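Local coordinates for protein Isomerase/lactonizing enzyme (Agrobacterium fabrum str. C58, PDB 2NQL) that belongs to the enolase superfamily, pairing a mandelate racemase/muconate lactonizing enzyme-like N-terminal domain with a TIM-barrel-type domain, and carries a bound sodium ion, at residues Pro20-Gly23 with Ala24-Glu27; Gly76-Ala79 with Ala80-Asp84; Ala138-Ser141 with Ile142-Leu146; Gln203-Gly206 with Pro207-Ile211; Trp217-Thr220 with Pro221-Leu225. All coordinates share one frame; numbering follows the deposited sequence. Where two conformers were deposited one is given.

Interaction 1 (Pro20-Gly23 with Ala24-Glu27)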
loop_
_atom_site.group_PDB
_atom_site.type_symbol
_atom_site.label_atom_id
_atom_site.label_comp_id
_atom_site.label_asym_id
_atom_site.label_seq_id
_atom_site.Cartn_x
_atom_site.Cartn_y
_atom_site.Cartn_z
ATOM N N PRO A 20 18.739 23.886 -2.721
ATOM C CA PRO A 20 17.829 24.697 -1.921
ATOM C C PRO A 20 16.449 24.086 -2.062
ATOM O O PRO A 20 16.006 23.775 -3.176
ATOM C CB PRO A 20 17.918 26.080 -2.575
ATOM C CG PRO A 20 18.398 25.825 -3.948
ATOM C CD PRO A 20 19.283 24.641 -3.872
ATOM N N TYR A 21 15.838 23.772 -0.934
ATOM C CA TYR A 21 14.547 23.073 -0.983
ATOM C C TYR A 21 13.537 23.734 -0.047
ATOM O O TYR A 21 12.321 23.586 -0.216
ATOM C CB TYR A 21 14.717 21.570 -0.678
ATOM C CG TYR A 21 15.068 21.256 0.748
ATOM C CD1 TYR A 21 14.089 20.796 1.642
ATOM C CD2 TYR A 21 16.385 21.428 1.228
ATOM C CE1 TYR A 21 14.408 20.527 2.951
ATOM C CE2 TYR A 21 16.707 21.156 2.530
ATOM C CZ TYR A 21 15.707 20.705 3.392
ATOM O OH TYR A 21 16.019 20.459 4.695
ATOM N N LEU A 22 14.040 24.435 0.961
ATOM C CA LEU A 22 13.150 25.015 1.969
ATOM C C LEU A 22 12.415 26.281 1.510
ATOM O O LEU A 22 11.485 26.737 2.176
ATOM C CB LEU A 22 13.896 25.280 3.262
ATOM C CG LEU A 22 14.445 24.053 3.980
ATOM C CD1 LEU A 22 15.593 24.445 4.843
ATOM C CD2 LEU A 22 13.382 23.343 4.783
ATOM N N GLY A 23 12.819 26.817 0.359
ATOM C CA GLY A 23 12.099 27.912 -0.296
ATOM C C GLY A 23 10.661 27.573 -0.639
ATOM O O GLY A 23 9.819 28.469 -0.747
ATOM N N ALA A 24 10.374 26.278 -0.773
ATOM C CA ALA A 24 9.014 25.805 -1.040
ATOM C C ALA A 24 8.085 25.956 0.168
ATOM O O ALA A 24 6.860 25.878 0.027
ATOM C CB ALA A 24 9.042 24.357 -1.520
ATOM N N LEU A 25 8.672 26.171 1.348
ATOM C CA LEU A 25 7.919 26.312 2.586
ATOM C C LEU A 25 7.731 27.790 2.926
ATOM O O LEU A 25 8.623 28.427 3.490
ATOM C CB LEU A 25 8.648 25.585 3.710
ATOM C CG LEU A 25 8.924 24.119 3.384
ATOM C CD1 LEU A 25 9.874 23.594 4.391
ATOM C CD2 LEU A 25 7.624 23.338 3.443
ATOM N N ARG A 26 6.572 28.333 2.567
ATOM C CA ARG A 26 6.383 29.790 2.553
ATOM C C ARG A 26 5.302 30.261 3.527
ATOM O O ARG A 26 4.877 31.432 3.492
ATOM C CB ARG A 26 6.068 30.258 1.130
ATOM C CG ARG A 26 7.293 30.305 0.228
ATOM C CD ARG A 26 6.903 30.197 -1.240
ATOM N NE ARG A 26 5.843 31.145 -1.588
ATOM C CZ ARG A 26 6.047 32.400 -1.987
ATOM N NH1 ARG A 26 7.279 32.879 -2.108
ATOM N NH2 ARG A 26 5.010 33.179 -2.267
ATOM N N GLU A 27 4.867 29.346 4.398
ATOM C CA GLU A 27 3.706 29.572 5.256
ATOM C C GLU A 27 4.031 29.333 6.728
ATOM O O GLU A 27 3.146 28.994 7.535
ATOM C CB GLU A 27 2.531 28.685 4.816
ATOM C CG GLU A 27 1.950 29.014 3.436
ATOM C CD GLU A 27 1.052 30.245 3.437
ATOM O OE1 GLU A 27 0.414 30.534 4.476
ATOM O OE2 GLU A 27 0.982 30.920 2.389
#

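Interaction 2 (Gly76-Ala79 with Ala80-Asp84)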
loop_
_atom_site.group_PDB
_atom_site.type_symbol
_atom_site.label_atom_id
_atom_site.label_comp_id
_atom_site.label_asym_id
_atom_site.label_seq_id
_atom_site.Cartn_x
_atom_site.Cartn_y
_atom_site.Cartn_z
ATOM N N GLY A 76 12.747 2.492 8.769
ATOM C CA GLY A 76 12.440 1.358 9.652
ATOM C C GLY A 76 11.300 0.450 9.187
ATOM O O GLY A 76 11.266 -0.721 9.577
ATOM N N ALA A 77 10.365 0.981 8.400
ATOM C CA ALA A 77 9.259 0.186 7.851
ATOM C C ALA A 77 9.767 -0.874 6.852
ATOM O O ALA A 77 9.555 -2.095 7.050
ATOM C CB ALA A 77 8.210 1.086 7.227
ATOM N N VAL A 78 10.490 -0.441 5.810
ATOM C CA VAL A 78 11.119 -1.397 4.898
ATOM C C VAL A 78 12.102 -2.320 5.616
ATOM O O VAL A 78 12.120 -3.551 5.341
ATOM C CB VAL A 78 11.782 -0.713 3.666
ATOM C CG1 VAL A 78 12.754 -1.655 2.959
ATOM C CG2 VAL A 78 10.712 -0.265 2.687
ATOM N N ALA A 79 12.920 -1.753 6.508
ATOM C CA ALA A 79 13.915 -2.532 7.256
ATOM C C ALA A 79 13.240 -3.625 8.083
ATOM O O ALA A 79 13.705 -4.754 8.076
ATOM C CB ALA A 79 14.740 -1.652 8.154
ATOM N N ALA A 80 12.122 -3.295 8.732
ATOM C CA ALA A 80 11.378 -4.328 9.491
ATOM C C ALA A 80 10.838 -5.412 8.578
ATOM O O ALA A 80 10.952 -6.602 8.890
ATOM C CB ALA A 80 10.236 -3.683 10.301
ATOM N N LEU A 81 10.249 -5.017 7.455
ATOM C CA LEU A 81 9.698 -5.991 6.504
ATOM C C LEU A 81 10.785 -6.954 6.062
ATOM O O LEU A 81 10.584 -8.179 6.048
ATOM C CB LEU A 81 9.049 -5.276 5.299
ATOM C CG LEU A 81 7.746 -4.563 5.671
ATOM C CD1 LEU A 81 7.263 -3.687 4.525
ATOM C CD2 LEU A 81 6.648 -5.601 5.992
ATOM N N ILE A 82 11.955 -6.413 5.728
ATOM C CA ILE A 82 13.015 -7.279 5.233
ATOM C C ILE A 82 13.589 -8.154 6.361
ATOM O O ILE A 82 13.658 -9.385 6.203
ATOM C CB ILE A 82 14.115 -6.479 4.477
ATOM C CG1 ILE A 82 13.491 -5.838 3.216
ATOM C CG2 ILE A 82 15.304 -7.406 4.126
ATOM C CD1 ILE A 82 14.469 -4.894 2.450
ATOM N N ASN A 83 13.960 -7.541 7.489
ATOM C CA ASN A 83 14.613 -8.282 8.582
ATOM C C ASN A 83 13.674 -9.307 9.260
ATOM O O ASN A 83 14.107 -10.429 9.596
ATOM C CB ASN A 83 15.183 -7.350 9.645
ATOM C CG ASN A 83 16.404 -6.576 9.133
ATOM O OD1 ASN A 83 17.249 -7.127 8.414
ATOM N ND2 ASN A 83 16.483 -5.300 9.489
ATOM N N ASP A 84 12.416 -8.920 9.449
ATOM C CA ASP A 84 11.468 -9.800 10.169
ATOM C C ASP A 84 10.914 -10.898 9.280
ATOM O O ASP A 84 10.752 -12.037 9.723
ATOM C CB ASP A 84 10.294 -9.011 10.784
ATOM C CG ASP A 84 9.298 -9.933 11.536
ATOM O OD1 ASP A 84 9.698 -10.552 12.532
ATOM O OD2 ASP A 84 8.146 -10.061 11.088
#

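Interaction 3 (Ala138-Ser141 with Ile142-Leu146)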
loop_
_atom_site.group_PDB
_atom_site.type_symbol
_atom_site.label_atom_id
_atom_site.label_comp_id
_atom_site.label_asym_id
_atom_site.label_seq_id
_atom_site.Cartn_x
_atom_site.Cartn_y
_atom_site.Cartn_z
ATOM N N ALA A 138 25.843 -14.808 -14.417
ATOM C CA ALA A 138 25.805 -15.063 -15.865
ATOM C C ALA A 138 26.940 -14.377 -16.656
ATOM O O ALA A 138 27.117 -14.652 -17.846
ATOM C CB ALA A 138 24.457 -14.665 -16.424
ATOM N N GLY A 139 27.679 -13.469 -16.012
ATOM C CA GLY A 139 28.644 -12.594 -16.710
ATOM C C GLY A 139 28.008 -11.678 -17.747
ATOM O O GLY A 139 28.608 -11.398 -18.794
ATOM N N LYS A 140 26.790 -11.216 -17.456
ATOM C CA LYS A 140 25.975 -10.400 -18.362
ATOM C C LYS A 140 25.438 -9.198 -17.593
ATOM O O LYS A 140 25.075 -9.337 -16.425
ATOM C CB LYS A 140 24.759 -11.182 -18.887
ATOM C CG LYS A 140 25.071 -12.462 -19.692
ATOM C CD LYS A 140 25.742 -12.128 -21.009
ATOM C CE LYS A 140 25.872 -13.373 -21.883
ATOM N NZ LYS A 140 26.630 -13.065 -23.128
ATOM N N SER A 141 25.356 -8.040 -18.253
ATOM C CA SER A 141 24.621 -6.893 -17.694
ATOM C C SER A 141 23.169 -7.327 -17.513
ATOM O O SER A 141 22.685 -8.255 -18.195
ATOM C CB SER A 141 24.692 -5.688 -18.645
ATOM O OG SER A 141 24.013 -6.006 -19.848
ATOM N N ILE A 142 22.462 -6.688 -16.578
ATOM C CA ILE A 142 21.020 -6.965 -16.450
ATOM C C ILE A 142 20.294 -6.791 -17.799
ATOM O O ILE A 142 19.487 -7.634 -18.192
ATOM C CB ILE A 142 20.377 -6.105 -15.335
ATOM C CG1 ILE A 142 20.813 -6.646 -13.962
ATOM C CG2 ILE A 142 18.831 -6.019 -15.514
ATOM C CD1 ILE A 142 20.489 -5.692 -12.823
ATOM N N ARG A 143 20.618 -5.741 -18.545
ATOM C CA ARG A 143 19.925 -5.537 -19.799
ATOM C C ARG A 143 20.139 -6.678 -20.790
ATOM O O ARG A 143 19.200 -7.053 -21.506
ATOM C CB ARG A 143 20.198 -4.162 -20.412
ATOM C CG ARG A 143 21.637 -3.900 -20.913
ATOM C CD ARG A 143 21.772 -2.400 -21.185
ATOM N NE ARG A 143 23.120 -1.944 -21.543
ATOM C CZ ARG A 143 24.124 -1.778 -20.692
ATOM N NH1 ARG A 143 23.988 -2.080 -19.397
ATOM N NH2 ARG A 143 25.290 -1.333 -21.142
ATOM N N ASP A 144 21.355 -7.225 -20.803
ATOM C CA ASP A 144 21.677 -8.383 -21.638
ATOM C C ASP A 144 20.887 -9.597 -21.201
ATOM O O ASP A 144 20.246 -10.259 -22.017
ATOM C CB ASP A 144 23.170 -8.676 -21.611
ATOM C CG ASP A 144 23.892 -8.143 -22.851
ATOM O OD1 ASP A 144 23.222 -7.779 -23.846
ATOM O OD2 ASP A 144 25.138 -8.098 -22.830
ATOM N N LEU A 145 20.890 -9.845 -19.899
ATOM C CA LEU A 145 20.105 -10.922 -19.302
ATOM C C LEU A 145 18.612 -10.838 -19.594
ATOM O O LEU A 145 17.945 -11.861 -19.746
ATOM C CB LEU A 145 20.364 -10.956 -17.798
ATOM C CG LEU A 145 20.121 -12.235 -17.015
ATOM C CD1 LEU A 145 20.963 -13.385 -17.533
ATOM C CD2 LEU A 145 20.449 -11.946 -15.576
ATOM N N LEU A 146 18.099 -9.616 -19.704
ATOM C CA LEU A 146 16.712 -9.337 -20.050
ATOM C C LEU A 146 16.425 -9.399 -21.561
ATOM O O LEU A 146 15.333 -9.028 -22.002
ATOM C CB LEU A 146 16.319 -7.955 -19.495
ATOM C CG LEU A 146 16.095 -7.802 -17.989
ATOM C CD1 LEU A 146 15.796 -6.357 -17.669
ATOM C CD2 LEU A 146 14.948 -8.694 -17.521
HETATM O O HOH W 1 26.735 -8.066 -20.701
HETATM O O HOH W 2 25.510 -4.932 -21.806
#

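Interaction 4 (Gln203-Gly206 with Pro207-Ile211)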
loop_
_atom_site.group_PDB
_atom_site.type_symbol
_atom_site.label_atom_id
_atom_site.label_comp_id
_atom_site.label_asym_id
_atom_site.label_seq_id
_atom_site.Cartn_x
_atom_site.Cartn_y
_atom_site.Cartn_z
ATOM N N GLN A 203 9.775 31.107 -24.255
ATOM C CA GLN A 203 10.471 32.287 -24.778
ATOM C C GLN A 203 11.985 32.129 -24.676
ATOM O O GLN A 203 12.709 32.329 -25.660
ATOM C CB GLN A 203 10.005 33.537 -24.024
ATOM C CG GLN A 203 10.331 34.846 -24.711
ATOM C CD GLN A 203 11.223 35.724 -23.863
ATOM O OE1 GLN A 203 12.407 35.432 -23.671
ATOM N NE2 GLN A 203 10.658 36.810 -23.342
ATOM N N VAL A 204 12.454 31.743 -23.489
ATOM C CA VAL A 204 13.874 31.493 -23.260
ATOM C C VAL A 204 14.429 30.354 -24.122
ATOM O O VAL A 204 15.460 30.528 -24.785
ATOM C CB VAL A 204 14.177 31.297 -21.752
ATOM C CG1 VAL A 204 15.594 30.730 -21.520
ATOM C CG2 VAL A 204 13.998 32.627 -21.010
ATOM N N LEU A 205 13.733 29.217 -24.157
ATOM C CA LEU A 205 14.281 28.002 -24.791
ATOM C C LEU A 205 13.990 27.856 -26.284
ATOM O O LEU A 205 14.677 27.106 -26.983
ATOM C CB LEU A 205 13.830 26.736 -24.047
ATOM C CG LEU A 205 14.241 26.678 -22.562
ATOM C CD1 LEU A 205 13.457 25.567 -21.832
ATOM C CD2 LEU A 205 15.751 26.457 -22.418
ATOM N N GLY A 206 12.994 28.575 -26.780
ATOM C CA GLY A 206 12.676 28.494 -28.213
ATOM C C GLY A 206 11.636 27.422 -28.506
ATOM O O GLY A 206 11.308 26.609 -27.623
ATOM N N PRO A 207 11.083 27.413 -29.740
ATOM C CA PRO A 207 9.961 26.517 -30.065
ATOM C C PRO A 207 10.331 25.042 -30.195
ATOM O O PRO A 207 9.449 24.185 -30.121
ATOM C CB PRO A 207 9.443 27.067 -31.407
ATOM C CG PRO A 207 10.649 27.701 -32.038
ATOM C CD PRO A 207 11.448 28.278 -30.882
ATOM N N GLN A 208 11.611 24.745 -30.374
ATOM C CA GLN A 208 12.044 23.370 -30.598
ATOM C C GLN A 208 12.196 22.557 -29.300
ATOM O O GLN A 208 12.163 21.319 -29.330
ATOM C CB GLN A 208 13.326 23.335 -31.435
ATOM C CG GLN A 208 13.119 23.776 -32.890
ATOM C CD GLN A 208 11.915 23.111 -33.537
ATOM O OE1 GLN A 208 11.893 21.894 -33.725
ATOM N NE2 GLN A 208 10.899 23.908 -33.869
ATOM N N ALA A 209 12.342 23.257 -28.171
ATOM C CA ALA A 209 12.524 22.603 -26.841
ATOM C C ALA A 209 11.262 21.869 -26.436
ATOM O O ALA A 209 10.159 22.334 -26.724
ATOM C CB ALA A 209 12.855 23.636 -25.794
ATOM N N LYS A 210 11.417 20.737 -25.739
ATOM C CA LYS A 210 10.262 20.053 -25.116
ATOM C C LYS A 210 10.142 20.543 -23.680
ATOM O O LYS A 210 11.130 20.549 -22.942
ATOM C CB LYS A 210 10.450 18.527 -25.119
ATOM C CG LYS A 210 10.454 17.876 -26.490
ATOM C CD LYS A 210 9.992 16.439 -26.411
ATOM C CE LYS A 210 10.888 15.516 -27.180
ATOM N NZ LYS A 210 10.640 15.614 -28.636
ATOM N N ILE A 211 8.955 21.023 -23.312
ATOM C CA ILE A 211 8.731 21.630 -21.989
ATOM C C ILE A 211 7.463 21.020 -21.393
ATOM O O ILE A 211 6.348 21.356 -21.779
ATOM C CB ILE A 211 8.613 23.179 -22.040
ATOM C CG1 ILE A 211 9.785 23.798 -22.829
ATOM C CG2 ILE A 211 8.602 23.777 -20.601
ATOM C CD1 ILE A 211 9.631 25.319 -23.104
HETATM O O HOH W 3 14.209 25.670 -29.168
#

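Interaction 5 (Trp217-Thr220 with Pro221-Leu225)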
loop_
_atom_site.group_PDB
_atom_site.type_symbol
_atom_site.label_atom_id
_atom_site.label_comp_id
_atom_site.label_asym_id
_atom_site.label_seq_id
_atom_site.Cartn_x
_atom_site.Cartn_y
_atom_site.Cartn_z
ATOM N N TRP A 217 -0.444 16.892 -8.716
ATOM C CA TRP A 217 -1.635 16.280 -8.072
ATOM C C TRP A 217 -2.779 17.173 -7.534
ATOM O O TRP A 217 -3.936 16.808 -7.673
ATOM C CB TRP A 217 -1.251 15.255 -6.995
ATOM C CG TRP A 217 -0.321 14.185 -7.445
ATOM C CD1 TRP A 217 -0.655 13.023 -8.119
ATOM C CD2 TRP A 217 1.090 14.126 -7.219
ATOM N NE1 TRP A 217 0.472 12.257 -8.324
ATOM C CE2 TRP A 217 1.556 12.912 -7.798
ATOM C CE3 TRP A 217 2.021 14.985 -6.602
ATOM C CZ2 TRP A 217 2.901 12.537 -7.764
ATOM C CZ3 TRP A 217 3.356 14.610 -6.576
ATOM C CH2 TRP A 217 3.780 13.388 -7.144
ATOM N N ASN A 218 -2.449 18.294 -6.882
ATOM C CA ASN A 218 -3.398 18.981 -6.002
ATOM C C ASN A 218 -4.338 19.926 -6.748
ATOM O O ASN A 218 -4.350 21.144 -6.535
ATOM C CB ASN A 218 -2.716 19.612 -4.768
ATOM C CG ASN A 218 -1.681 20.682 -5.117
ATOM O OD1 ASN A 218 -1.034 20.640 -6.168
ATOM N ND2 ASN A 218 -1.516 21.649 -4.211
ATOM N N GLN A 219 -5.118 19.327 -7.648
ATOM C CA GLN A 219 -6.163 19.993 -8.442
ATOM C C GLN A 219 -7.377 19.095 -8.456
ATOM O O GLN A 219 -7.261 17.860 -8.534
ATOM C CB GLN A 219 -5.775 20.104 -9.927
ATOM C CG GLN A 219 -4.876 21.203 -10.302
ATOM C CD GLN A 219 -3.449 20.847 -10.050
ATOM O OE1 GLN A 219 -3.005 19.712 -10.317
ATOM N NE2 GLN A 219 -2.709 21.795 -9.519
ATOM N N THR A 220 -8.571 19.701 -8.465
ATOM C CA THR A 220 -9.758 19.085 -9.057
ATOM C C THR A 220 -9.586 18.853 -10.522
ATOM O O THR A 220 -8.871 19.576 -11.125
ATOM C CB THR A 220 -11.039 19.937 -8.889
ATOM O OG1 THR A 220 -10.829 21.225 -9.428
ATOM C CG2 THR A 220 -11.413 20.072 -7.467
ATOM N N PRO A 221 -10.255 17.878 -11.088
ATOM C CA PRO A 221 -10.165 17.710 -12.561
ATOM C C PRO A 221 -10.482 18.930 -13.421
ATOM O O PRO A 221 -9.833 19.147 -14.459
ATOM C CB PRO A 221 -11.134 16.569 -12.872
ATOM C CG PRO A 221 -11.746 16.170 -11.592
ATOM C CD PRO A 221 -10.994 16.763 -10.463
ATOM N N GLU A 222 -11.461 19.712 -12.971
ATOM C CA GLU A 222 -11.901 20.910 -13.660
ATOM C C GLU A 222 -10.817 21.984 -13.629
ATOM O O GLU A 222 -10.500 22.570 -14.666
ATOM C CB GLU A 222 -13.231 21.402 -13.066
ATOM C CG GLU A 222 -14.431 20.480 -13.401
ATOM C CD GLU A 222 -14.541 19.229 -12.514
ATOM O OE1 GLU A 222 -14.114 19.265 -11.344
ATOM O OE2 GLU A 222 -15.052 18.196 -12.988
ATOM N N ARG A 223 -10.219 22.208 -12.458
ATOM C CA ARG A 223 -9.065 23.114 -12.316
ATOM C C ARG A 223 -7.837 22.646 -13.108
ATOM O O ARG A 223 -7.169 23.464 -13.744
ATOM C CB ARG A 223 -8.680 23.291 -10.852
ATOM C CG ARG A 223 -7.554 24.284 -10.577
ATOM C CD ARG A 223 -7.879 25.636 -11.178
ATOM N NE ARG A 223 -6.925 26.666 -10.789
ATOM C CZ ARG A 223 -6.724 27.787 -11.477
ATOM N NH1 ARG A 223 -7.401 28.020 -12.605
ATOM N NH2 ARG A 223 -5.842 28.673 -11.039
ATOM N N ALA A 224 -7.542 21.347 -13.036
ATOM C CA ALA A 224 -6.505 20.732 -13.867
ATOM C C ALA A 224 -6.686 21.092 -15.342
ATOM O O ALA A 224 -5.754 21.610 -15.973
ATOM C CB ALA A 224 -6.474 19.219 -13.675
ATOM N N LEU A 225 -7.890 20.867 -15.872
ATOM C CA LEU A 225 -8.204 21.239 -17.264
ATOM C C LEU A 225 -8.049 22.727 -17.585
ATOM O O LEU A 225 -7.546 23.078 -18.653
ATOM C CB LEU A 225 -9.592 20.758 -17.668
ATOM C CG LEU A 225 -9.743 19.259 -17.858
ATOM C CD1 LEU A 225 -11.205 18.859 -17.773
ATOM C CD2 LEU A 225 -9.096 18.811 -19.141
#

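Interaction 1 (Pro20-Gly23 with Ala24-Glu27)
Leu22 and Leu25 meet across a short 3-10 turn in the loop between strand 5-15 and strand 36-38. The side chain of Leu25 can be followed outward. Its CB rests on the carbonyl oxygen of its partner, with Leu25 CB 3.4 Å from Leu22 O. CG stays over the same oxygen at a longer distance. At the tip, Leu25 CD1 touches Leu22 CD2 at 3.5 Å. Both leucines hold CG anti to their carbonyl carbon, with chi1 -55° in Leu25, and the two side chains cross at a slant.

The backbone makes the turn. Leu25 N donates to Leu22 O at 3.0 Å. Ala24 N gives a weak bond to Tyr21 O at 3.4 Å. Further on, Arg26 passes its aliphatic part by the next carbonyl, with Arg26 CG 3.3 Å from Gly23 O. Arg26 is poorly ordered, and its weak, long ion pair with Asp191 carries little weight.

Tyr21 forms a cation-pi pair with Arg17, and Leu25 also packs on Arg39. Between the two segments, a firm and a weak backbone bond set the turn and the leucine touch adds to them, so the link is light and lies at the protein surface.

Interaction 2 (Gly76-Ala79 with Ala80-Asp84)
Helix 75-90 of the N-terminal domain carries this contact. Bonds from residue i to i+4 hold the helix, which widens to a pi-type turn at 81-84. Val78 and Ile82 lie side by side and point the same way. Val78 CG1 meets Ile82 CD1 at 3.7 Å. The valine reaches there because CG1 is anti to its backbone N, with chi1 164°. Ile82 CG1 also lies over the backbone, 3.4 Å from Val78 O.

Four backbone bonds tie the two segments. Ala80 N donates to Gly76 O at 2.8 Å. Leu81 N donates to Ala77 O at 3.0 Å. Ile82 N reaches Val78 O and Asn83 N reaches Ala79 O, both at 2.9 Å. Asn83 folds back over the turn, with Asn83 ND2 3.2 Å from Ala79 O, but the angle is poor for a bond. Its ND2 instead donates to the terminal carboxylate of Ile388.

Val78 and Ile82 face Ala122 of helix 117-138 and strand 50-59. Elsewhere on the helix, Ala80 and Leu81 pack on Gly76 and Phe118 of the second subunit, and Asp84 bonds to Tyr36 of that subunit. The helix therefore offers apolar side chains to its own domain and a mixed face to the dimer partner, apolar at Ala80 and Leu81 and polar at Asp84.

Interaction 3 (Ala138-Ser141 with Ile142-Leu146)
The backbone leaves helix 117-138 through Gly139, whose positive phi of 62° belongs to a Schellman motif, and enters helix 142-145 at Ser141, so one helix end is followed closely by the next helix start. Ser141 is the N-cap. Its OG accepts from Asp144 N at 3.1 Å, while Ser141 O takes a nearly straight bond from Leu145 N at 2.9 Å. The serine hydroxyl lies between its own backbone N and carbonyl carbon, chi1 65°, and this turns it over the first helical turn.

Asp144 is bound back to the cap through water. Water 1 accepts from Ser141 N and donates to Asp144 OD2 at 2.7 Å. Water 2 lies 2.7 Å from Ser141 OG and gives a weak bond to the same OD2. This second water also sits over the centre of one face of the Arg143 guanidinium. The arginine chain runs extended past the serine, with Arg143 CG 3.3 Å from Ser141 OG. Its far end makes a salt bridge to Asp151 and hydrogen bonds to Gln329 and Pro368, which fix the rotation of the group.

Apolar contact adds to this. Ala138 CB, just before Gly139, touches Leu145 CD1 at 3.9 Å. There is also a plain carbon contact, Lys140 CB to Asp144 CB at 4.0 Å. Ile142 and Leu145 pack on Trp131 of helix 117-138, and Ile142 also touches helices 295-308 and 322-331. The whole is a Schellman C-terminal ending joined through Lys140 to a serine N-cap, a compact helix-to-helix connection.

Interaction 4 (Gln203-Gly206 with Pro207-Ile211)
Apolar contact comes first, between Leu205 at the end of helix 194-205 and two residues beyond the turn. Leu205 CB meets Ala209 CB at 3.7 Å. Further out, Leu205 CD1 touches Ile211 CD1 at 4.0 Å, tip against tip, and Ile211 CG1 lies only slightly farther from the same methyl. Leu205 has CG anti to its carbonyl carbon, chi1 -59°, and Ile211 places CG1 in the same way. CB and the tip of one leucine thus serve two different partners.

Polar contact is carried by water rather than by direct bonds, since no hydrogen bond joins the two segments. Water 3 donates to Leu205 O at 2.7 Å and accepts a weak bond from Gln208 N at 3.0 Å. It bridges the last helical carbonyl to the turn.

Backbone shape makes the reversal possible. Gly206 leaves the helix with phi 91°, and at its backbone angles a CB would be jammed against the carbonyl oxygen of Leu205. Pro207 follows at once, its CD packed against the Gly206 backbone. Ala209 CB also lies 3.8 Å from Gly206 O.

Nearby groups complete the corner. Arg202 NH1 bonds to both Gly206 O and Ala209 O, and Gln176 NE2 bonds to Leu205 O. The corner closes the beta-alpha-beta unit formed by strand 182-186, helix 194-205 and strand 210-214. Leu205 packs on Phe183 of the first strand and Ala172 of helix 165-177, while Ile211 lies against Phe185 and against Ile198 and Leu201 of helix 194-205.

Interaction 5 (Trp217-Thr220 with Pro221-Leu225)
The N-terminal cap of helix 221-231, in the TIM-barrel-type domain, is the site of this contact. Thr220 is the N-cap residue and Pro221 opens the helix. Thr220 O accepts from Ala224 N at 2.9 Å. Thr220 OG1 accepts from Arg223 N at 3.2 Å. In this position the hydroxyl lies between the backbone N and carbonyl carbon of its own residue, chi1 56°, and this brings it over the first turn. The threonine has an alternate position, so the hydroxyl half of the cap holds for one conformer and is less certain.

Side chains pack round the cap. In the same conformer Arg223 CB lies 3.3 Å from Thr220 OG1. Arg223 CG is anti to its backbone N, chi1 -176°, and touches Gln219 CG at 4.1 Å. Gln219 CB also rests on Ala224, 3.9 Å from Ala224 CB. Glu222 OE1 comes within 4.0 Å of Thr220 CB.

The charged ends look elsewhere. Arg223 NH1 makes a salt bridge to Glu226 on the same helix, and Glu222 OE2 makes one to Lys253. Pro221 and Ala224 pack on Val254 of helix 248-255. Upstream, Trp217 bonds to Glu267 and touches Glu266, a residue of the sodium site. The threonine carbonyl thus firmly satisfies one early N-H of the helix, its hydroxyl satisfies a second in the one conformer, and apolar carbon covers the flank of the turn.

The five contacts follow one another along the chain and none touches another. Interactions 2 and 3 both fall in the N-terminal-domain part of the sequence, with centres 29 Å apart. Interactions 4 and 5 belong to the barrel domain. Interaction 4 leads into strand 210-214 and interaction 5 starts the next helix, 221-231, with centres 25 Å apart. Interaction 1 is nearest to interaction 5, about 10 Å between closest atoms. Interactions 3 and 5 each cap a helix start, with a serine and a threonine, yet sit on opposite sides of the chain's centre. The Gln219 side chain of interaction 5 is about 13 Å from the sodium ion held by Glu240 and Glu266.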